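Local coordinates for mitochondrial antiviral signaling protein (MAVS) (Equus caballus, PDB 4O9L) that probably relays antiviral innate immune signals at mitochondria, its caspase recruitment domain assembling with copies of itself into prion-like filaments, at residues 31-37 with 61-65; 72-76 with 91-95. The protein carries 1 engineered substitution. All blocks are in the same frame, centred on the assembly; numbering follows the deposited sequence.

Interaction 1. Residues 31-37 with 61-65; sequences LPYLSCL and LFTSL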
loop_
_atom_site.group_PDB
_atom_site.type_symbol
_atom_site.label_atom_id
_atom_site.label_comp_id
_atom_site.label_asym_id
_atom_site.label_seq_id
_atom_site.Cartn_x
_atom_site.Cartn_y
_atom_site.Cartn_z
ATOM N N LEU A 31 1.319 7.775 3.524
ATOM C CA LEU A 31 -0.132 8.024 3.603
ATOM C C LEU A 31 -0.681 9.188 2.742
ATOM O O LEU A 31 -1.647 8.991 2.001
ATOM C CB LEU A 31 -0.599 8.184 5.061
ATOM C CG LEU A 31 -0.731 6.938 5.936
ATOM C CD1 LEU A 31 -1.122 7.320 7.367
ATOM C CD2 LEU A 31 -1.761 5.974 5.355
ATOM N N PRO A 32 -0.077 10.396 2.832
ATOM C CA PRO A 32 -0.676 11.510 2.087
ATOM C C PRO A 32 -0.588 11.333 0.570
ATOM O O PRO A 32 -1.304 12.031 -0.155
ATOM C CB PRO A 32 0.171 12.722 2.513
ATOM C CG PRO A 32 0.935 12.282 3.723
ATOM C CD PRO A 32 1.139 10.822 3.553
ATOM N N TYR A 33 0.280 10.442 0.092
ATOM C CA TYR A 33 0.417 10.227 -1.349
ATOM C C TYR A 33 -0.610 9.251 -1.922
ATOM O O TYR A 33 -0.835 9.222 -3.133
ATOM C CB TYR A 33 1.833 9.743 -1.692
ATOM C CG TYR A 33 2.903 10.782 -1.471
ATOM C CD1 TYR A 33 3.061 11.843 -2.359
ATOM C CD2 TYR A 33 3.750 10.710 -0.372
ATOM C CE1 TYR A 33 4.046 12.809 -2.156
ATOM C CE2 TYR A 33 4.740 11.665 -0.164
ATOM C CZ TYR A 33 4.876 12.710 -1.058
ATOM O OH TYR A 33 5.848 13.656 -0.859
ATOM N N LEU A 34 -1.216 8.443 -1.054
ATOM C CA LEU A 34 -2.149 7.408 -1.488
ATOM C C LEU A 34 -3.527 8.012 -1.715
ATOM O O LEU A 34 -4.383 7.969 -0.830
ATOM C CB LEU A 34 -2.212 6.281 -0.443
ATOM C CG LEU A 34 -0.880 5.534 -0.259
ATOM C CD1 LEU A 34 -0.841 4.760 1.059
ATOM C CD2 LEU A 34 -0.619 4.581 -1.423
ATOM N N SER A 35 -3.733 8.583 -2.898
ATOM C CA SER A 35 -4.953 9.332 -3.208
ATOM C C SER A 35 -6.218 8.471 -3.211
ATOM O O SER A 35 -7.332 8.998 -3.269
ATOM C CB SER A 35 -4.798 10.082 -4.543
ATOM O OG SER A 35 -4.576 9.181 -5.628
ATOM N N CYS A 36 -6.055 7.149 -3.154
ATOM C CA CYS A 36 -7.207 6.256 -3.164
ATOM C C CYS A 36 -7.820 6.128 -1.786
ATOM O O CYS A 36 -8.957 5.699 -1.665
ATOM C CB CYS A 36 -6.850 4.867 -3.700
ATOM S SG CYS A 36 -5.692 3.952 -2.660
ATOM N N LEU A 37 -7.069 6.508 -0.752
ATOM C CA LEU A 37 -7.593 6.496 0.614
ATOM C C LEU A 37 -8.551 7.672 0.840
ATOM O O LEU A 37 -8.361 8.759 0.289
ATOM C CB LEU A 37 -6.442 6.545 1.634
ATOM C CG LEU A 37 -5.469 5.368 1.557
ATOM C CD1 LEU A 37 -4.351 5.489 2.592
ATOM C CD2 LEU A 37 -6.246 4.064 1.770
ATOM N N LEU A 61 -2.432 -1.142 6.531
ATOM C CA LEU A 61 -2.424 -0.273 5.356
ATOM C C LEU A 61 -2.754 -1.048 4.071
ATOM O O LEU A 61 -3.558 -0.602 3.249
ATOM C CB LEU A 61 -1.070 0.434 5.218
ATOM C CG LEU A 61 -0.903 1.321 3.973
ATOM C CD1 LEU A 61 -1.987 2.397 3.930
ATOM C CD2 LEU A 61 0.483 1.966 3.919
ATOM N N PHE A 62 -2.143 -2.219 3.907
ATOM C CA PHE A 62 -2.359 -2.997 2.686
ATOM C C PHE A 62 -3.786 -3.520 2.589
ATOM O O PHE A 62 -4.409 -3.452 1.521
ATOM C CB PHE A 62 -1.317 -4.118 2.548
ATOM C CG PHE A 62 0.078 -3.614 2.223
ATOM C CD1 PHE A 62 0.283 -2.733 1.157
ATOM C CD2 PHE A 62 1.175 -4.008 2.983
ATOM C CE1 PHE A 62 1.565 -2.263 0.846
ATOM C CE2 PHE A 62 2.465 -3.543 2.684
ATOM C CZ PHE A 62 2.656 -2.666 1.617
ATOM N N THR A 63 -4.333 -4.016 3.697
ATOM C CA THR A 63 -5.728 -4.470 3.662
ATOM C C THR A 63 -6.682 -3.282 3.504
ATOM O O THR A 63 -7.753 -3.408 2.899
ATOM C CB THR A 63 -6.100 -5.409 4.853
ATOM O OG1 THR A 63 -5.984 -4.706 6.086
ATOM C CG2 THR A 63 -5.164 -6.594 4.899
ATOM N N SER A 64 -6.290 -2.120 4.019
ATOM C CA SER A 64 -7.084 -0.911 3.802
ATOM C C SER A 64 -7.049 -0.479 2.336
ATOM O O SER A 64 -8.074 -0.097 1.766
ATOM C CB SER A 64 -6.609 0.237 4.700
ATOM O OG SER A 64 -6.892 -0.054 6.057
ATOM N N LEU A 65 -5.864 -0.533 1.733
ATOM C CA LEU A 65 -5.706 -0.165 0.326
ATOM C C LEU A 65 -6.573 -1.058 -0.559
ATOM O O LEU A 65 -7.273 -0.589 -1.452
ATOM C CB LEU A 65 -4.230 -0.258 -0.087
ATOM C CG LEU A 65 -3.314 0.899 0.348
ATOM C CD1 LEU A 65 -1.852 0.544 0.093
ATOM C CD2 LEU A 65 -3.677 2.191 -0.389
#

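Interaction 2. Residues 72-76 with 91-95; sequences VHSLI and VARIY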
loop_
_atom_site.group_PDB
_atom_site.type_symbol
_atom_site.label_atom_id
_atom_site.label_comp_id
_atom_site.label_asym_id
_atom_site.label_seq_id
_atom_site.Cartn_x
_atom_site.Cartn_y
_atom_site.Cartn_z
ATOM N N VAL A 72 -3.581 -0.247 -6.497
ATOM C CA VAL A 72 -2.280 -0.683 -7.005
ATOM C C VAL A 72 -1.506 0.496 -7.608
ATOM O O VAL A 72 -0.340 0.713 -7.304
ATOM C CB VAL A 72 -2.403 -1.841 -8.014
ATOM C CG1 VAL A 72 -1.049 -2.138 -8.648
ATOM C CG2 VAL A 72 -2.950 -3.092 -7.325
ATOM N N HIS A 73 -2.175 1.278 -8.443
ATOM C CA HIS A 73 -1.521 2.404 -9.107
ATOM C C HIS A 73 -1.290 3.571 -8.157
ATOM O O HIS A 73 -0.293 4.298 -8.270
ATOM C CB HIS A 73 -2.326 2.777 -10.361
ATOM C CG HIS A 73 -2.619 1.590 -11.204
ATOM N ND1 HIS A 73 -1.650 0.961 -11.970
ATOM C CD2 HIS A 73 -3.737 0.827 -11.349
ATOM C CE1 HIS A 73 -2.160 -0.096 -12.563
ATOM N NE2 HIS A 73 -3.439 -0.196 -12.198
ATOM N N SER A 74 -2.197 3.735 -7.202
ATOM C CA SER A 74 -1.974 4.684 -6.120
ATOM C C SER A 74 -0.685 4.320 -5.374
ATOM O O SER A 74 0.184 5.171 -5.170
ATOM C CB SER A 74 -3.172 4.684 -5.160
ATOM O OG SER A 74 -3.061 5.736 -4.211
ATOM N N LEU A 75 -0.553 3.051 -4.986
ATOM C CA LEU A 75 0.640 2.589 -4.268
ATOM C C LEU A 75 1.925 2.758 -5.071
ATOM O O LEU A 75 2.938 3.204 -4.539
ATOM C CB LEU A 75 0.484 1.129 -3.866
ATOM C CG LEU A 75 1.666 0.432 -3.186
ATOM C CD1 LEU A 75 2.014 1.122 -1.866
ATOM C CD2 LEU A 75 1.292 -1.047 -2.958
ATOM N N ILE A 76 1.881 2.395 -6.347
ATOM C CA ILE A 76 3.045 2.538 -7.214
ATOM C C ILE A 76 3.490 3.995 -7.245
ATOM O O ILE A 76 4.675 4.288 -7.036
ATOM C CB ILE A 76 2.756 2.028 -8.645
ATOM C CG1 ILE A 76 2.682 0.498 -8.640
ATOM C CG2 ILE A 76 3.829 2.519 -9.644
ATOM C CD1 ILE A 76 2.001 -0.086 -9.843
ATOM N N VAL A 91 6.169 -4.040 -7.970
ATOM C CA VAL A 91 4.709 -4.112 -7.865
ATOM C C VAL A 91 4.083 -4.006 -9.251
ATOM O O VAL A 91 3.187 -4.775 -9.582
ATOM C CB VAL A 91 4.141 -2.996 -6.934
ATOM C CG1 VAL A 91 2.607 -2.898 -7.044
ATOM C CG2 VAL A 91 4.528 -3.254 -5.495
ATOM N N ALA A 92 4.553 -3.057 -10.062
ATOM C CA ALA A 92 4.044 -2.923 -11.425
ATOM C C ALA A 92 4.304 -4.186 -12.250
ATOM O O ALA A 92 3.471 -4.590 -13.065
ATOM C CB ALA A 92 4.653 -1.720 -12.113
ATOM N N ARG A 93 5.478 -4.784 -12.067
ATOM C CA ARG A 93 5.823 -5.997 -12.805
ATOM C C ARG A 93 4.850 -7.142 -12.472
ATOM O O ARG A 93 4.380 -7.847 -13.374
ATOM C CB ARG A 93 7.278 -6.386 -12.534
ATOM C CG ARG A 93 7.802 -7.550 -13.352
ATOM C CD ARG A 93 9.063 -8.096 -12.698
ATOM N NE ARG A 93 8.945 -8.026 -11.243
ATOM C CZ ARG A 93 8.538 -9.027 -10.464
ATOM N NH1 ARG A 93 8.453 -8.846 -9.151
ATOM N NH2 ARG A 93 8.226 -10.207 -10.994
ATOM N N ILE A 94 4.521 -7.312 -11.192
ATOM C CA ILE A 94 3.554 -8.350 -10.798
ATOM C C ILE A 94 2.159 -8.057 -11.366
ATOM O O ILE A 94 1.504 -8.942 -11.915
ATOM C CB ILE A 94 3.467 -8.513 -9.261
ATOM C CG1 ILE A 94 4.788 -9.060 -8.710
ATOM C CG2 ILE A 94 2.325 -9.436 -8.877
ATOM C CD1 ILE A 94 5.167 -10.435 -9.262
ATOM N N TYR A 95 1.717 -6.809 -11.237
ATOM C CA TYR A 95 0.400 -6.401 -11.711
ATOM C C TYR A 95 0.195 -6.732 -13.187
ATOM O O TYR A 95 -0.885 -7.172 -13.594
ATOM C CB TYR A 95 0.217 -4.906 -11.487
ATOM C CG TYR A 95 -1.094 -4.361 -11.998
ATOM C CD1 TYR A 95 -2.233 -4.402 -11.209
ATOM C CD2 TYR A 95 -1.190 -3.795 -13.268
ATOM C CE1 TYR A 95 -3.437 -3.896 -11.668
ATOM C CE2 TYR A 95 -2.393 -3.286 -13.734
ATOM C CZ TYR A 95 -3.506 -3.339 -12.930
ATOM O OH TYR A 95 -4.701 -2.840 -13.385
#

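Interaction 1. Residues 31-37 with 61-65
Leu65 pushes its CD2 methyl into a hollow formed by Leu34, Cys36 and Leu37, and it gives up more surface to this contact than any other residue, 69 Å² of the 243 Å² buried in all. Leu65 CD2 lies 3.5 Å from Cys36 SG, 3.8 Å from Leu37 CD2 and 4.0 Å from Leu34 CD2. One helical turn earlier, Leu61 does the same with CD1, which sits 3.9 Å from Leu31 CD2, 3.9 Å from Leu34 CD1 and 4.1 Å from Leu37 CD1. Leu34 and Leu37 thus each touch both helix residues, while Leu31 meets Leu61 and Cys36 meets Leu65. No hydrogen bond crosses between the segments; the contact is apolar throughout. The backbone of 31-37 holds its leucines in place through its own turns: Leu34 N bonds to Leu31 O at 3.1 Å, closing the 3-10 turn, and Leu37 N bonds to Leu34 O at 3.1 Å in a type I beta turn. The contact belongs to the helical bundle of the caspase recruitment domain, a member of the death-fold superfamily. Here the irregular connection between helix 27-30 and helix 39-66 folds back onto a late turn of the latter, while Leu31 also packs on Leu45 of that helix and Leu34 reaches Ser74 and Ala78 of helix 71-81.

Interaction 2. Residues 72-76 with 91-95
Val91 opens the contact from helix 85-96, its CG1 lying 3.8 Å from Ile76 CG1 and 4.1 Å from Val72 CG1, so that it sits across two residues one turn apart. Ala92 follows with a small surface that lets Ile76 come close: Ile76 CD1 is 3.8 Å from Ala92 CA and 3.9 Å from Ala92 CB. Arg93 and Ile94 turn off the interface, and Tyr95 returns to it. Tyr95 CD1 is 3.6 Å from Val72 CG1, and one ring face receives the edge of His73 in a T-shaped stack (centroids 4.5 Å apart, planes at 82°). The same imidazole donates a hydrogen bond from His73 NE2 to Tyr95 OH, 3.2 Å long, at the exposed margin of an otherwise apolar seam. The segment axes approach to 10.5 Å at 157°, a nearly antiparallel helix hairpin whose two arms are the last two helices of the death-fold bundle of a caspase recruitment domain.

From the N terminus the chain runs through helix 6-17 and helix 27-30 before reaching 31-37. Interaction 1 then closes a long loop, made almost wholly of helix 39-66, by bringing that helix's later part back to the connection preceding it. Interaction 2 opens only afterwards and closes a shorter loop through the link between helices 71-81 and 85-96. The two are in series, neither nested nor crossed, with centres about 13 Å apart. They meet at helix 71-81: Cys36 N makes a weak hydrogen bond to Ser74 OG, and Leu34 CD2 lies 3.7 Å from Leu75 CA. Helix 71-81 thereby joins the 31-37 connection to the C-terminal helix.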